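Local atomic coordinates of carboxylesterase (Uncultured bacterium, PDB entry 5GMX), a protein that probably hydrolyses carboxylic esters through an active-site serine, as a family VIII carboxylesterase of the beta-lactamase fold, and also shows activity toward oxyimino cephalosporins. Residues 67-70 and 71-74; 169-172 and 173-177; 261-264 and 265-269; 319-322 and 323-326. One frame throughout, in Å; residues are numbered along the deposited sequence.

Contact 1. Residues 67-70 and 71-74; sequences INTY and STTK. With PMS (phenylmethanesulfonic acid), chain C.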
loop_
_atom_site.group_PDB
_atom_site.type_symbol
_atom_site.label_atom_id
_atom_site.label_comp_id
_atom_site.label_asym_id
_atom_site.label_seq_id
_atom_site.Cartn_x
_atom_site.Cartn_y
_atom_site.Cartn_z
ATOM N N ILE A 67 -10.442 -6.849 3.953
ATOM C CA ILE A 67 -10.352 -7.239 2.547
ATOM C C ILE A 67 -8.908 -7.079 2.061
ATOM O O ILE A 67 -8.155 -6.249 2.581
ATOM C CB ILE A 67 -11.315 -6.396 1.654
ATOM C CG1 ILE A 67 -11.521 -7.034 0.274
ATOM C CG2 ILE A 67 -10.838 -4.955 1.529
ATOM C CD1 ILE A 67 -12.129 -8.439 0.310
ATOM N N ASN A 68 -8.516 -7.893 1.090
ATOM C CA ASN A 68 -7.225 -7.723 0.437
ATOM C C ASN A 68 -7.150 -6.345 -0.218
ATOM O O ASN A 68 -8.077 -5.926 -0.909
ATOM C CB ASN A 68 -7.001 -8.824 -0.594
ATOM C CG ASN A 68 -5.557 -8.930 -1.031
ATOM O OD1 ASN A 68 -4.782 -9.674 -0.442
ATOM N ND2 ASN A 68 -5.188 -8.179 -2.063
ATOM N N THR A 69 -6.056 -5.628 0.005
ATOM C CA THR A 69 -5.936 -4.267 -0.519
ATOM C C THR A 69 -4.926 -4.149 -1.658
ATOM O O THR A 69 -4.695 -3.054 -2.164
ATOM C CB THR A 69 -5.524 -3.281 0.584
ATOM O OG1 THR A 69 -4.255 -3.673 1.123
ATOM C CG2 THR A 69 -6.571 -3.255 1.706
ATOM N N TYR A 70 -4.337 -5.273 -2.057
ATOM C CA TYR A 70 -3.339 -5.302 -3.126
ATOM C C TYR A 70 -2.263 -4.234 -2.938
ATOM O O TYR A 70 -1.732 -4.102 -1.844
ATOM C CB TYR A 70 -4.026 -5.178 -4.484
ATOM C CG TYR A 70 -4.830 -6.419 -4.786
ATOM C CD1 TYR A 70 -4.202 -7.578 -5.224
ATOM C CD2 TYR A 70 -6.205 -6.451 -4.586
ATOM C CE1 TYR A 70 -4.920 -8.729 -5.480
ATOM C CE2 TYR A 70 -6.937 -7.599 -4.841
ATOM C CZ TYR A 70 -6.286 -8.732 -5.292
ATOM O OH TYR A 70 -7.003 -9.876 -5.550
ATOM N N SER A 71 -1.956 -3.459 -3.974
ATOM C CA SER A 71 -0.788 -2.575 -3.909
ATOM C C SER A 71 -0.936 -1.402 -2.945
ATOM O O SER A 71 0.017 -0.658 -2.719
ATOM C CB SER A 71 -0.444 -2.050 -5.297
ATOM O OG SER A 71 -0.134 -3.134 -6.163
ATOM N N THR A 72 -2.123 -1.220 -2.376
ATOM C CA THR A 72 -2.277 -0.268 -1.279
ATOM C C THR A 72 -1.257 -0.630 -0.181
ATOM O O THR A 72 -0.662 0.249 0.469
ATOM C CB THR A 72 -3.729 -0.271 -0.736
ATOM O OG1 THR A 72 -4.637 0.102 -1.790
ATOM C CG2 THR A 72 -3.882 0.693 0.437
ATOM N N THR A 73 -1.018 -1.932 -0.035
ATOM C CA THR A 73 -0.017 -2.463 0.894
ATOM C C THR A 73 1.387 -1.872 0.700
ATOM O O THR A 73 2.142 -1.746 1.666
ATOM C CB THR A 73 0.082 -4.009 0.779
ATOM O OG1 THR A 73 -1.234 -4.569 0.686
ATOM C CG2 THR A 73 0.791 -4.606 1.984
ATOM N N LYS A 74 1.745 -1.519 -0.535
ATOM C CA LYS A 74 3.084 -1.000 -0.794
ATOM C C LYS A 74 3.319 0.262 0.028
ATOM O O LYS A 74 4.412 0.451 0.571
ATOM C CB LYS A 74 3.303 -0.731 -2.292
ATOM C CG LYS A 74 3.404 -2.009 -3.130
ATOM C CD LYS A 74 3.965 -1.719 -4.519
ATOM C CE LYS A 74 4.033 -2.989 -5.341
ATOM N NZ LYS A 74 2.670 -3.477 -5.641
HETATM C C PMS C . -0.424 -5.389 -7.253
HETATM S S PMS C . -1.036 -3.720 -7.179
HETATM C C1 PMS C . -0.624 -6.021 -8.619
HETATM C C2 PMS C . -1.769 -6.759 -8.888
HETATM C C3 PMS C . -1.950 -7.340 -10.136
HETATM C C4 PMS C . -0.985 -7.189 -11.119
HETATM C C5 PMS C . 0.162 -6.454 -10.854
HETATM C C6 PMS C . 0.341 -5.876 -9.606
HETATM O O2S PMS C . -0.960 -2.969 -8.490
HETATM O O1S PMS C . -2.525 -3.696 -6.923
#
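Thr69 and Tyr70 turn tightly onto Thr72 and Thr73 in a type II' beta turn that leads strand 67-68 into helix 72-86, setting Ser71 and Lys74 in what looks like the SxxK motif of the serine beta-lactamase fold. The packed side lies toward the helix. Thr72 N closes the turn on Thr69 O at 3.2 Å. Tyr70 O is gripped twice by one residue: Thr73 N donates from 2.9 Å, and Thr73 OG1 comes in the carbonyl plane at 2.6 Å. With OG1 placed beside its own backbone N, Thr73 can aim both donors at that oxygen. The CB atoms of Thr69 and Thr72 press together at 3.7 Å, and Tyr201 OH bonds to both Thr69 OG1 and Thr73 OG1. Tyr70 enters the turn with positive phi (48°), and its ring carries Asn68 ND2 over the centre of one face.

Between the two segments themselves the ligand side is looser: Ser71 points its CB away from 67-70, and Lys74 does not touch that segment. Ser71 OG is joined covalently to the sulfonyl sulfur of phenylmethanesulfonic acid, which identifies this serine as the reactive one. The sulfonyl group also bonds Trp344 N and weakly Ser71 N, a pair consistent with an oxyanion hole. Lys74 NZ comes no nearer than 4.0 Å to the sulfur and is held by Tyr160 OH, Ala162 O and Gly265 O. A bend at the end of its chain (chi4 67°) leaves Lys74 NZ 2.9 Å from Ser71 OG.

Contact 2. Residues 169-172 and 173-177; sequences AGEV and ARRVT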
loop_
_atom_site.group_PDB
_atom_site.type_symbol
_atom_site.label_atom_id
_atom_site.label_comp_id
_atom_site.label_asym_id
_atom_site.label_seq_id
_atom_site.Cartn_x
_atom_site.Cartn_y
_atom_site.Cartn_z
ATOM N N ALA A 169 11.986 -4.226 -0.251
ATOM C CA ALA A 169 11.865 -3.170 0.753
ATOM C C ALA A 169 11.911 -3.776 2.158
ATOM O O ALA A 169 12.695 -3.360 3.036
ATOM C CB ALA A 169 10.567 -2.389 0.551
ATOM N N GLY A 170 11.092 -4.806 2.331
ATOM C CA GLY A 170 10.951 -5.492 3.600
ATOM C C GLY A 170 12.236 -6.147 4.065
ATOM O O GLY A 170 12.518 -6.179 5.257
ATOM N N GLU A 171 13.014 -6.682 3.130
ATOM C CA GLU A 171 14.248 -7.352 3.503
ATOM C C GLU A 171 15.274 -6.327 3.957
ATOM O O GLU A 171 16.066 -6.600 4.867
ATOM C CB GLU A 171 14.796 -8.204 2.359
ATOM C CG GLU A 171 16.065 -8.985 2.711
ATOM C CD GLU A 171 15.894 -9.986 3.864
ATOM O OE1 GLU A 171 14.761 -10.191 4.355
ATOM O OE2 GLU A 171 16.914 -10.573 4.285
ATOM N N VAL A 172 15.266 -5.146 3.347
ATOM C CA VAL A 172 16.129 -4.096 3.895
ATOM C C VAL A 172 15.739 -3.783 5.350
ATOM O O VAL A 172 16.602 -3.747 6.276
ATOM C CB VAL A 172 16.064 -2.817 3.051
ATOM C CG1 VAL A 172 16.813 -1.679 3.735
ATOM C CG2 VAL A 172 16.643 -3.082 1.673
ATOM N N ALA A 173 14.429 -3.615 5.545
ATOM C CA ALA A 173 13.885 -3.358 6.880
ATOM C C ALA A 173 14.286 -4.421 7.904
ATOM O O ALA A 173 14.641 -4.090 9.035
ATOM C CB ALA A 173 12.363 -3.253 6.811
ATOM N N ARG A 174 14.225 -5.686 7.497
ATOM C CA ARG A 174 14.550 -6.801 8.370
ATOM C C ARG A 174 16.034 -6.832 8.666
ATOM O O ARG A 174 16.432 -7.159 9.782
ATOM C CB ARG A 174 14.121 -8.134 7.747
ATOM C CG ARG A 174 12.626 -8.340 7.633
ATOM C CD ARG A 174 12.292 -9.741 7.124
ATOM N NE ARG A 174 12.669 -10.794 8.066
ATOM C CZ ARG A 174 13.622 -11.697 7.846
ATOM N NH1 ARG A 174 14.304 -11.683 6.708
ATOM N NH2 ARG A 174 13.895 -12.623 8.763
ATOM N N ARG A 175 16.852 -6.504 7.668
ATOM C CA ARG A 175 18.300 -6.558 7.861
ATOM C C ARG A 175 18.785 -5.516 8.854
ATOM O O ARG A 175 19.676 -5.808 9.657
ATOM C CB ARG A 175 19.062 -6.373 6.545
ATOM C CG ARG A 175 18.895 -7.492 5.537
ATOM C CD ARG A 175 19.542 -8.783 5.985
ATOM N NE ARG A 175 19.277 -9.855 5.025
ATOM C CZ ARG A 175 20.220 -10.557 4.406
ATOM N NH1 ARG A 175 21.506 -10.317 4.657
ATOM N NH2 ARG A 175 19.879 -11.511 3.550
ATOM N N VAL A 176 18.217 -4.308 8.825
ATOM C CA VAL A 176 18.713 -3.306 9.779
ATOM C C VAL A 176 18.123 -3.476 11.179
ATOM O O VAL A 176 18.500 -2.755 12.109
ATOM C CB VAL A 176 18.445 -1.857 9.314
ATOM C CG1 VAL A 176 19.034 -1.638 7.925
ATOM C CG2 VAL A 176 16.961 -1.530 9.347
ATOM N N THR A 177 17.184 -4.405 11.330
ATOM C CA THR A 177 16.678 -4.754 12.655
ATOM C C THR A 177 17.105 -6.185 13.033
ATOM O O THR A 177 16.452 -6.853 13.832
ATOM C CB THR A 177 15.138 -4.622 12.741
ATOM O OG1 THR A 177 14.531 -5.376 11.687
ATOM C CG2 THR A 177 14.717 -3.158 12.616
#
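Glu171 binds two arginines with its two carboxylate oxygens, one oxygen to each. The shorter link runs from Arg175 NE to Glu171 OE2 at 2.6 Å, and its N-H...O angle of 170° makes it nearly straight. OE2 lies in the guanidinium plane, yet it is met on its anti side from outside the carboxylate plane, the two planes standing perpendicular. Arg175 NH2 adds a weak second bond to the same oxygen at 3.2 Å. Arg174 NH1 takes the syn lone pair of Glu171 OE1 at 2.8 Å, with the planes only 34° apart. The glutamate reaches both because CG lies opposite its backbone N and the chain then folds at chi2 (61°), bringing the carboxylate forward toward the next turn, where the arginines lie.

Further partners extend this network: Trp138 NE1 bonds Glu171 OE1, and Glu102 pairs with Arg175 NH1. Within the backbone, Ala173 N to Ala169 O (3.1 Å) and Val176 N to Val172 O (3.1 Å) show the i to i+4 pattern running from Ala169 as far as Val176. On the apolar side the Ala173 methyl packs on Val80 and Leu84 of helix 72-86 and on Leu183 and Leu186 of helix 183-192, and Val176 also meets Leu84. One glutamate with arginines three and four residues on is the familiar i to i+3 and i to i+4 salt-bridge pattern of an alpha helix, formed here in its C-terminal part.

Contact 3. Residues 261-264 and 265-269; sequences AEVP and GANGQ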
loop_
_atom_site.group_PDB
_atom_site.type_symbol
_atom_site.label_atom_id
_atom_site.label_comp_id
_atom_site.label_asym_id
_atom_site.label_seq_id
_atom_site.Cartn_x
_atom_site.Cartn_y
_atom_site.Cartn_z
ATOM N N ALA A 261 0.336 -15.556 4.505
ATOM C CA ALA A 261 1.726 -15.277 4.155
ATOM C C ALA A 261 2.074 -13.805 4.304
ATOM O O ALA A 261 1.223 -12.987 4.611
ATOM C CB ALA A 261 2.006 -15.733 2.722
ATOM N N GLU A 262 3.332 -13.463 4.074
ATOM C CA GLU A 262 3.697 -12.057 3.990
ATOM C C GLU A 262 4.156 -11.727 2.571
ATOM O O GLU A 262 5.240 -12.110 2.148
ATOM C CB GLU A 262 4.764 -11.700 5.023
ATOM C CG GLU A 262 4.223 -11.789 6.436
ATOM C CD GLU A 262 5.100 -11.094 7.455
ATOM O OE1 GLU A 262 4.796 -11.210 8.668
ATOM O OE2 GLU A 262 6.065 -10.411 7.049
ATOM N N VAL A 263 3.275 -11.064 1.828
ATOM C CA VAL A 263 3.573 -10.599 0.477
ATOM C C VAL A 263 3.251 -9.116 0.435
ATOM O O VAL A 263 2.218 -8.712 -0.101
ATOM C CB VAL A 263 2.752 -11.353 -0.594
ATOM C CG1 VAL A 263 3.286 -11.052 -1.995
ATOM C CG2 VAL A 263 2.803 -12.855 -0.342
ATOM N N PRO A 264 4.139 -8.296 1.007
ATOM C CA PRO A 264 3.862 -6.880 1.283
ATOM C C PRO A 264 3.707 -5.995 0.035
ATOM O O PRO A 264 3.419 -4.809 0.166
ATOM C CB PRO A 264 5.080 -6.445 2.107
ATOM C CG PRO A 264 5.698 -7.736 2.616
ATOM C CD PRO A 264 5.462 -8.708 1.505
ATOM N N GLY A 265 3.894 -6.549 -1.157
ATOM C CA GLY A 265 3.555 -5.798 -2.349
ATOM C C GLY A 265 2.068 -5.882 -2.683
ATOM O O GLY A 265 1.570 -5.099 -3.488
ATOM N N ALA A 266 1.348 -6.828 -2.078
ATOM C CA ALA A 266 0.011 -7.140 -2.581
ATOM C C ALA A 266 -0.982 -7.812 -1.627
ATOM O O ALA A 266 -2.147 -7.952 -1.988
ATOM C CB ALA A 266 0.149 -8.013 -3.829
ATOM N N ASN A 267 -0.576 -8.241 -0.438
ATOM C CA ASN A 267 -1.518 -9.058 0.322
ATOM C C ASN A 267 -1.966 -8.481 1.660
ATOM O O ASN A 267 -2.420 -9.214 2.540
ATOM C CB ASN A 267 -0.947 -10.469 0.519
ATOM C CG ASN A 267 -0.090 -10.606 1.757
ATOM O OD1 ASN A 267 0.631 -9.683 2.157
ATOM N ND2 ASN A 267 -0.170 -11.781 2.380
ATOM N N GLY A 268 -1.882 -7.168 1.802
ATOM C CA GLY A 268 -2.351 -6.536 3.016
ATOM C C GLY A 268 -3.833 -6.793 3.207
ATOM O O GLY A 268 -4.606 -6.644 2.268
ATOM N N GLN A 269 -4.218 -7.226 4.406
ATOM C CA GLN A 269 -5.622 -7.379 4.752
ATOM C C GLN A 269 -6.017 -6.204 5.634
ATOM O O GLN A 269 -5.482 -6.041 6.732
ATOM C CB GLN A 269 -5.891 -8.705 5.485
ATOM C CG GLN A 269 -5.319 -9.942 4.816
ATOM C CD GLN A 269 -5.979 -10.218 3.484
ATOM O OE1 GLN A 269 -7.202 -10.334 3.404
ATOM N NE2 GLN A 269 -5.175 -10.284 2.419
#
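Val263 O is gripped by two backbone donors, Ala266 N at 2.9 Å and Asn267 N, also at 2.9 Å. They arrive from opposite faces of the carbonyl plane, so the two bonds do not compete for one side of the oxygen. The bond from Asn267 N, i to i+4, makes an alpha turn, and the i to i+3 bond from Ala266 N nests inside it, curling the chain tightly round Pro264 and Gly265. This turn places the Ala266 side chain beside the bound phenylmethanesulfonic acid, about 4 Å away.

The side chain of Asn267 closes the same loop from within. CG sits between its backbone N and carbonyl carbon (chi1 88°), which turns the amide back over the preceding residues. Asn267 ND2 donates to Ala261 O at 2.9 Å; the acceptor lies in the amide plane, although the nitrogen stands well above the plane of the Ala261 carbonyl. Asn267 OD1 receives a weak bond from Val263 N at 3.0 Å. Both ends of the amide thus clasp the chain two residues apart, fixing its rotation. The price is a close approach of two acceptors, since OD1 also lies 2.9 Å from Val263 O. Packing is modest beside this: Val263 CB rests 3.8 Å from Asn267 CG, the side chains crossing at about a right angle.

The loop joins helix 256-260 to strand 269-270. Asn267 ND2 has a second acceptor in Trp258 O of that helix, Pro264 packs on Leu183 of helix 183-192, and Gly268 N bonds Thr73 OG1 on helix 72-86.

Contact 4. Residues 319-322 and 323-326; sequences RWSR and GFIL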
loop_
_atom_site.group_PDB
_atom_site.type_symbol
_atom_site.label_atom_id
_atom_site.label_comp_id
_atom_site.label_asym_id
_atom_site.label_seq_id
_atom_site.Cartn_x
_atom_site.Cartn_y
_atom_site.Cartn_z
ATOM N N ARG A 319 5.314 9.365 -11.006
ATOM C CA ARG A 319 6.082 10.252 -10.154
ATOM C C ARG A 319 6.368 9.548 -8.828
ATOM O O ARG A 319 5.541 9.559 -7.911
ATOM C CB ARG A 319 5.326 11.559 -9.933
ATOM C CG ARG A 319 6.137 12.624 -9.245
ATOM C CD ARG A 319 5.318 13.879 -9.066
ATOM N NE ARG A 319 5.970 14.805 -8.149
ATOM C CZ ARG A 319 5.328 15.575 -7.282
ATOM N NH1 ARG A 319 4.001 15.540 -7.208
ATOM N NH2 ARG A 319 6.018 16.388 -6.496
ATOM N N TRP A 320 7.541 8.928 -8.746
ATOM C CA TRP A 320 7.915 8.093 -7.610
ATOM C C TRP A 320 8.755 8.828 -6.572
ATOM O O TRP A 320 9.738 9.534 -6.907
ATOM C CB TRP A 320 8.707 6.862 -8.080
ATOM C CG TRP A 320 7.944 5.852 -8.881
ATOM C CD1 TRP A 320 8.155 5.521 -10.194
ATOM C CD2 TRP A 320 6.880 5.009 -8.424
ATOM N NE1 TRP A 320 7.280 4.538 -10.583
ATOM C CE2 TRP A 320 6.483 4.206 -9.520
ATOM C CE3 TRP A 320 6.218 4.857 -7.199
ATOM C CZ2 TRP A 320 5.457 3.269 -9.427
ATOM C CZ3 TRP A 320 5.197 3.925 -7.109
ATOM C CH2 TRP A 320 4.825 3.144 -8.218
ATOM N N SER A 321 8.371 8.624 -5.313
ATOM C CA SER A 321 9.206 8.970 -4.175
ATOM C C SER A 321 9.821 7.686 -3.615
ATOM O O SER A 321 9.839 6.653 -4.291
ATOM C CB SER A 321 8.394 9.698 -3.098
ATOM O OG SER A 321 7.406 8.851 -2.534
ATOM N N ARG A 322 10.278 7.722 -2.367
ATOM C CA ARG A 322 10.857 6.529 -1.761
ATOM C C ARG A 322 9.765 5.563 -1.307
ATOM O O ARG A 322 9.614 5.290 -0.118
ATOM C CB ARG A 322 11.766 6.894 -0.589
ATOM C CG ARG A 322 13.103 7.507 -1.005
ATOM C CD ARG A 322 13.064 9.018 -1.037
ATOM N NE ARG A 322 14.354 9.538 -1.465
ATOM C CZ ARG A 322 15.258 10.061 -0.651
ATOM N NH1 ARG A 322 14.997 10.173 0.645
ATOM N NH2 ARG A 322 16.415 10.496 -1.138
ATOM N N GLY A 323 8.993 5.065 -2.265
ATOM C CA GLY A 323 7.989 4.058 -1.988
ATOM C C GLY A 323 6.563 4.493 -2.253
ATOM O O GLY A 323 5.688 3.656 -2.454
ATOM N N PHE A 324 6.317 5.799 -2.232
ATOM C CA PHE A 324 4.960 6.313 -2.417
ATOM C C PHE A 324 4.759 6.919 -3.790
ATOM O O PHE A 324 5.671 7.512 -4.351
ATOM C CB PHE A 324 4.632 7.369 -1.359
ATOM C CG PHE A 324 4.621 6.844 0.044
ATOM C CD1 PHE A 324 3.462 6.296 0.580
ATOM C CD2 PHE A 324 5.765 6.903 0.828
ATOM C CE1 PHE A 324 3.435 5.827 1.883
ATOM C CE2 PHE A 324 5.754 6.430 2.131
ATOM C CZ PHE A 324 4.584 5.891 2.660
ATOM N N ILE A 325 3.551 6.769 -4.315
ATOM C CA ILE A 325 3.122 7.516 -5.483
ATOM C C ILE A 325 2.906 8.974 -5.097
ATOM O O ILE A 325 2.180 9.270 -4.149
ATOM C CB ILE A 325 1.810 6.960 -6.065
ATOM C CG1 ILE A 325 1.995 5.513 -6.536
ATOM C CG2 ILE A 325 1.312 7.844 -7.201
ATOM C CD1 ILE A 325 0.687 4.859 -6.973
ATOM N N LEU A 326 3.549 9.881 -5.814
ATOM C CA LEU A 326 3.313 11.303 -5.607
ATOM C C LEU A 326 2.216 11.761 -6.557
ATOM O O LEU A 326 2.048 11.204 -7.645
ATOM C CB LEU A 326 4.592 12.116 -5.809
ATOM C CG LEU A 326 5.734 11.844 -4.823
ATOM C CD1 LEU A 326 6.927 12.771 -5.087
ATOM C CD2 LEU A 326 5.268 11.984 -3.394
HETATM O O HOH W 1 2.410 9.603 -10.180
#
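Ser321 and Phe324 face each other at the tight end of a beta hairpin, where Phe324 O accepts two hydrogen bonds from one serine. Ser321 N approaches nearly head-on at 3.1 Å, and Ser321 OG reaches the same oxygen from the flank at 2.8 Å. A serine torsion placing OG between backbone N and carbonyl carbon (chi1 65°) makes this double grip possible. Leu326 N to Arg319 O, 2.9 Å, is the next backbone bond, leaving Trp320 and Ile325 as a non-hydrogen-bonded antiparallel pair. A water then spans Arg319 N and Leu326 O. At the bend, Arg322 centres an inverse gamma turn, marked by a weak bond from Gly323 N to Ser321 O at 2.7 Å; Gly323 has positive phi (117°), at which a CB would strike Arg322 O.

Side-chain packing falls on two faces. On one, the apolar pair Trp320 CZ3 and Ile325 CG1 meets at 3.6 Å. On the other, Leu326 CB covers a face of the charged Arg319 guanidinium, 3.5 Å above its plane, while Leu326 CG touches Ser321 CB at 3.8 Å.

Charged ends are tied outside the hairpin: Arg319 NE bridges to Glu305 and Arg322 NE to Glu306. The hairpin links two sheets, since strand 317-320 pairs with 307-310, whereas 325-326 lies beside 339-342 at the edge of the seven-stranded sheet; Phe324 packs against Ala78 and Thr79 of helix 72-86.

From the N terminus the four contacts follow in series, none nested in or crossing another; contacts 1, 3 and 4 each close a short turn, while contact 2 lies within one helix. Contact 1 turns strand 67-68 into helix 72-86, contact 2 covers the C-terminal part of helix 165-175, contact 3 curls the loop between helix 256-260 and strand 269-270, and contact 4 bends one strand back on the next. Contacts 1 and 3 meet directly, their centres about 7 Å apart: strands 67-68 and 269-270 are neighbours in the three-stranded sheet, and Thr69 N lies 2.9 Å from Gly268 O. Contacts 2 and 4 touch neither, but both pack on helix 72-86, which therefore relates all four.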